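Long-range contact in DUF4442 domain-containing protein (Pseudomonas aeruginosa, PDB 1YOC), which is of unknown function but belongs to the hotdog-fold superfamily and is probably related to the PaaI-type thioesterases: residues A74-H86 and D115-V127. Residues are numbered along the deposited sequence; the frame is centred on the assembly and turned at random.
Sequences AGTMTDASIPAGH and DWQATGNLVVPVV
The indole of Trp116 lies against the C-terminal end of helix 63-81, with Ser81 CB over one face, 3.5 Å from the centroid of the five-membered ring in a CH-pi contact. Met77 CE and Ile82 CG2 come in at the ring edge, CE 3.8 Å from Trp116 CZ2. The His86 ring lies between Thr119 CG2 over one face and Pro83 CG, offset toward the rim, over the other. The Met77 chain is extended up to its sulfur and bends at chi3 (66°), which carries CE past the indole to Val124 CG1, 3.3 Å away and tighter than usual van der Waals contact; SD stands obliquely to the six-membered ring, a Met-aromatic contact. Beyond the helix, Trp116 O meets Pro83 CD at 3.2 Å and accepts a CA-H...O contact from Ile82 CA. Farther back, Ala74 CB rests on Val124 CG1. This is the central helix of a hotdog fold packed on its antiparallel sheet. No hydrogen bond links the segments: Ser81 OG is held by Met77 O (2.6 Å) and Gly42 N, Trp116 NE1 by Gly111 O. Instead, apolar, CH-pi and CA-H...O contacts hold the helix end and following loop to the 115-118 turn and strand 120-130.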
loop_
_atom_site.group_PDB
_atom_site.type_symbol
_atom_site.label_atom_id
_atom_site.label_comp_id
_atom_site.label_asym_id
_atom_site.label_seq_id
_atom_site.Cartn_x
_atom_site.Cartn_y
_atom_site.Cartn_z
ATOM N N ALA B 74 -12.645 0.562 0.363
ATOM C CA ALA B 74 -13.177 -0.790 0.296
ATOM C C ALA B 74 -13.512 -1.351 1.638
ATOM O O ALA B 74 -14.567 -1.966 1.807
ATOM C CB ALA B 74 -12.200 -1.720 -0.411
ATOM N N GLY B 75 -12.614 -1.142 2.594
ATOM C CA GLY B 75 -12.823 -1.682 3.909
ATOM C C GLY B 75 -13.988 -1.021 4.621
ATOM O O GLY B 75 -14.805 -1.713 5.237
ATOM N N THR B 76 -14.064 0.305 4.550
ATOM C CA THR B 76 -15.165 0.997 5.215
ATOM C C THR B 76 -16.503 0.605 4.543
ATOM O O THR B 76 -17.508 0.331 5.228
ATOM C CB THR B 76 -14.959 2.504 5.186
ATOM O OG1 THR B 76 -13.713 2.814 5.846
ATOM C CG2 THR B 76 -16.066 3.204 6.033
ATOM N N MET B 77 -16.533 0.560 3.217
ATOM C CA MET B 77 -17.788 0.127 2.568
ATOM C C MET B 77 -18.185 -1.306 3.031
ATOM O O MET B 77 -19.352 -1.586 3.274
ATOM C CB MET B 77 -17.650 0.120 1.039
ATOM C CG MET B 77 -18.921 -0.401 0.342
ATOM S SD MET B 77 -18.898 -0.145 -1.441
ATOM C CE MET B 77 -17.534 -1.270 -1.858
ATOM N N THR B 78 -17.225 -2.222 3.096
ATOM C CA THR B 78 -17.516 -3.601 3.527
ATOM C C THR B 78 -18.122 -3.610 4.929
ATOM O O THR B 78 -19.153 -4.270 5.169
ATOM C CB THR B 78 -16.242 -4.444 3.489
ATOM O OG1 THR B 78 -15.781 -4.516 2.129
ATOM C CG2 THR B 78 -16.496 -5.881 4.043
ATOM N N ASP B 79 -17.505 -2.845 5.825
ATOM C CA ASP B 79 -17.981 -2.719 7.212
ATOM C C ASP B 79 -19.419 -2.170 7.260
ATOM O O ASP B 79 -20.234 -2.589 8.102
ATOM C CB ASP B 79 -17.060 -1.783 8.001
ATOM C CG ASP B 79 -17.287 -1.867 9.510
ATOM O OD1 ASP B 79 -17.000 -2.955 10.071
ATOM O OD2 ASP B 79 -17.767 -0.857 10.111
ATOM N N ALA B 80 -19.709 -1.228 6.378
ATOM C CA ALA B 80 -21.050 -0.615 6.323
ATOM C C ALA B 80 -22.099 -1.474 5.614
ATOM O O ALA B 80 -23.302 -1.285 5.813
ATOM C CB ALA B 80 -20.971 0.763 5.591
ATOM N N SER B 81 -21.650 -2.449 4.826
ATOM C CA SER B 81 -22.566 -3.226 4.003
ATOM C C SER B 81 -22.952 -4.641 4.407
ATOM O O SER B 81 -24.074 -5.080 4.100
ATOM C CB SER B 81 -22.041 -3.260 2.565
ATOM O OG SER B 81 -21.682 -1.962 2.122
ATOM N N ILE B 82 -22.054 -5.375 5.066
ATOM C CA ILE B 82 -22.431 -6.750 5.413
ATOM C C ILE B 82 -23.342 -6.722 6.637
ATOM O O ILE B 82 -23.375 -5.735 7.359
ATOM C CB ILE B 82 -21.194 -7.610 5.730
ATOM C CG1 ILE B 82 -20.453 -7.030 6.941
ATOM C CG2 ILE B 82 -20.260 -7.637 4.484
ATOM C CD1 ILE B 82 -19.276 -7.898 7.415
ATOM N N PRO B 83 -24.102 -7.811 6.865
ATOM C CA PRO B 83 -25.019 -7.935 8.007
ATOM C C PRO B 83 -24.224 -7.786 9.296
ATOM O O PRO B 83 -23.050 -8.209 9.364
ATOM C CB PRO B 83 -25.598 -9.360 7.845
ATOM C CG PRO B 83 -25.519 -9.594 6.389
ATOM C CD PRO B 83 -24.166 -9.001 6.020
ATOM N N ALA B 84 -24.840 -7.196 10.324
ATOM C CA ALA B 84 -24.162 -6.978 11.608
ATOM C C ALA B 84 -23.610 -8.264 12.232
ATOM O O ALA B 84 -22.629 -8.229 12.983
ATOM C CB ALA B 84 -25.106 -6.278 12.586
ATOM N N GLY B 85 -24.229 -9.390 11.905
ATOM C CA GLY B 85 -23.769 -10.671 12.424
ATOM C C GLY B 85 -22.586 -11.273 11.661
ATOM O O GLY B 85 -22.104 -12.339 12.007
ATOM N N HIS B 86 -22.104 -10.595 10.624
ATOM C CA HIS B 86 -20.973 -11.125 9.858
ATOM C C HIS B 86 -19.725 -10.346 10.205
ATOM O O HIS B 86 -19.786 -9.254 10.749
ATOM C CB HIS B 86 -21.248 -10.983 8.345
ATOM C CG HIS B 86 -22.282 -11.929 7.810
ATOM N ND1 HIS B 86 -23.027 -12.764 8.615
ATOM C CD2 HIS B 86 -22.664 -12.197 6.538
ATOM C CE1 HIS B 86 -23.819 -13.509 7.863
ATOM N NE2 HIS B 86 -23.617 -13.185 6.598
ATOM N N ASP B 115 -23.110 -9.203 -3.627
ATOM C CA ASP B 115 -24.178 -9.742 -2.775
ATOM C C ASP B 115 -23.611 -9.618 -1.335
ATOM O O ASP B 115 -22.841 -10.457 -0.848
ATOM C CB ASP B 115 -24.444 -11.199 -3.143
ATOM C CG ASP B 115 -25.443 -11.863 -2.220
ATOM O OD1 ASP B 115 -25.929 -11.228 -1.250
ATOM O OD2 ASP B 115 -25.739 -13.056 -2.489
ATOM N N TRP B 116 -23.974 -8.524 -0.673
ATOM C CA TRP B 116 -23.459 -8.238 0.653
ATOM C C TRP B 116 -23.993 -9.133 1.749
ATOM O O TRP B 116 -23.548 -9.045 2.889
ATOM C CB TRP B 116 -23.726 -6.775 1.016
ATOM C CG TRP B 116 -22.950 -5.807 0.189
ATOM C CD1 TRP B 116 -23.431 -4.986 -0.770
ATOM C CD2 TRP B 116 -21.532 -5.573 0.260
ATOM N NE1 TRP B 116 -22.401 -4.230 -1.319
ATOM C CE2 TRP B 116 -21.225 -4.576 -0.695
ATOM C CE3 TRP B 116 -20.495 -6.117 1.034
ATOM C CZ2 TRP B 116 -19.931 -4.104 -0.895
ATOM C CZ3 TRP B 116 -19.188 -5.648 0.828
ATOM C CH2 TRP B 116 -18.925 -4.652 -0.128
ATOM N N GLN B 117 -24.957 -9.971 1.418
ATOM C CA GLN B 117 -25.466 -10.864 2.460
ATOM C C GLN B 117 -24.735 -12.206 2.419
ATOM O O GLN B 117 -24.900 -13.032 3.318
ATOM C CB GLN B 117 -26.989 -11.060 2.311
ATOM C CG GLN B 117 -27.816 -10.041 3.107
ATOM C CD GLN B 117 -27.610 -8.622 2.624
ATOM O OE1 GLN B 117 -27.815 -8.331 1.441
ATOM N NE2 GLN B 117 -27.195 -7.721 3.531
ATOM N N ALA B 118 -23.927 -12.416 1.382
ATOM C CA ALA B 118 -23.197 -13.671 1.218
ATOM C C ALA B 118 -21.934 -13.788 2.087
ATOM O O ALA B 118 -21.280 -12.794 2.402
ATOM C CB ALA B 118 -22.842 -13.876 -0.284
ATOM N N THR B 119 -21.600 -15.008 2.515
ATOM C CA THR B 119 -20.380 -15.196 3.305
ATOM C C THR B 119 -19.365 -15.741 2.295
ATOM O O THR B 119 -19.733 -16.128 1.196
ATOM C CB THR B 119 -20.561 -16.213 4.479
ATOM O OG1 THR B 119 -21.123 -17.434 3.976
ATOM C CG2 THR B 119 -21.441 -15.641 5.573
ATOM N N GLY B 120 -18.091 -15.781 2.667
ATOM C CA GLY B 120 -17.077 -16.245 1.731
ATOM C C GLY B 120 -16.301 -15.023 1.213
ATOM O O GLY B 120 -16.321 -13.957 1.834
ATOM N N ASN B 121 -15.656 -15.172 0.061
ATOM C CA ASN B 121 -14.867 -14.096 -0.524
ATOM C C ASN B 121 -15.695 -13.148 -1.341
ATOM O O ASN B 121 -16.436 -13.579 -2.218
ATOM C CB ASN B 121 -13.776 -14.700 -1.417
ATOM C CG ASN B 121 -12.752 -15.446 -0.608
ATOM O OD1 ASN B 121 -12.454 -16.639 -0.848
ATOM N ND2 ASN B 121 -12.222 -14.767 0.378
ATOM N N LEU B 122 -15.587 -11.869 -1.043
ATOM C CA LEU B 122 -16.290 -10.836 -1.820
ATOM C C LEU B 122 -15.146 -9.988 -2.378
ATOM O O LEU B 122 -14.227 -9.600 -1.627
ATOM C CB LEU B 122 -17.182 -9.956 -0.926
ATOM C CG LEU B 122 -18.202 -10.669 -0.023
ATOM C CD1 LEU B 122 -19.137 -9.601 0.660
ATOM C CD2 LEU B 122 -19.017 -11.648 -0.852
ATOM N N VAL B 123 -15.190 -9.704 -3.676
ATOM C CA VAL B 123 -14.132 -8.925 -4.319
ATOM C C VAL B 123 -14.628 -7.503 -4.544
ATOM O O VAL B 123 -15.508 -7.247 -5.357
ATOM C CB VAL B 123 -13.695 -9.608 -5.663
ATOM C CG1 VAL B 123 -12.487 -8.883 -6.265
ATOM C CG2 VAL B 123 -13.390 -11.101 -5.402
ATOM N N VAL B 124 -14.054 -6.570 -3.793
ATOM C CA VAL B 124 -14.464 -5.174 -3.877
ATOM C C VAL B 124 -13.607 -4.368 -4.864
ATOM O O VAL B 124 -12.374 -4.297 -4.747
ATOM C CB VAL B 124 -14.354 -4.526 -2.507
ATOM C CG1 VAL B 124 -14.822 -3.082 -2.591
ATOM C CG2 VAL B 124 -15.141 -5.357 -1.487
ATOM N N PRO B 125 -14.251 -3.726 -5.848
ATOM C CA PRO B 125 -13.501 -2.935 -6.831
ATOM C C PRO B 125 -13.316 -1.481 -6.407
ATOM O O PRO B 125 -14.169 -0.887 -5.727
ATOM C CB PRO B 125 -14.387 -3.022 -8.093
ATOM C CG PRO B 125 -15.781 -2.922 -7.483
ATOM C CD PRO B 125 -15.673 -3.851 -6.217
ATOM N N VAL B 126 -12.195 -0.910 -6.816
ATOM C CA VAL B 126 -11.922 0.494 -6.537
ATOM C C VAL B 126 -11.223 1.089 -7.763
ATOM O O VAL B 126 -10.344 0.456 -8.366
ATOM C CB VAL B 126 -10.940 0.692 -5.336
ATOM C CG1 VAL B 126 -10.717 2.184 -5.098
ATOM C CG2 VAL B 126 -11.510 0.042 -4.032
ATOM N N VAL B 127 -11.624 2.293 -8.146
ATOM C CA VAL B 127 -10.921 2.991 -9.215
ATOM C C VAL B 127 -10.524 4.359 -8.643
ATOM O O VAL B 127 -11.320 5.009 -7.961
ATOM C CB VAL B 127 -11.799 3.161 -10.470
ATOM C CG1 VAL B 127 -11.021 3.908 -11.561
ATOM C CG2 VAL B 127 -12.166 1.756 -11.010
#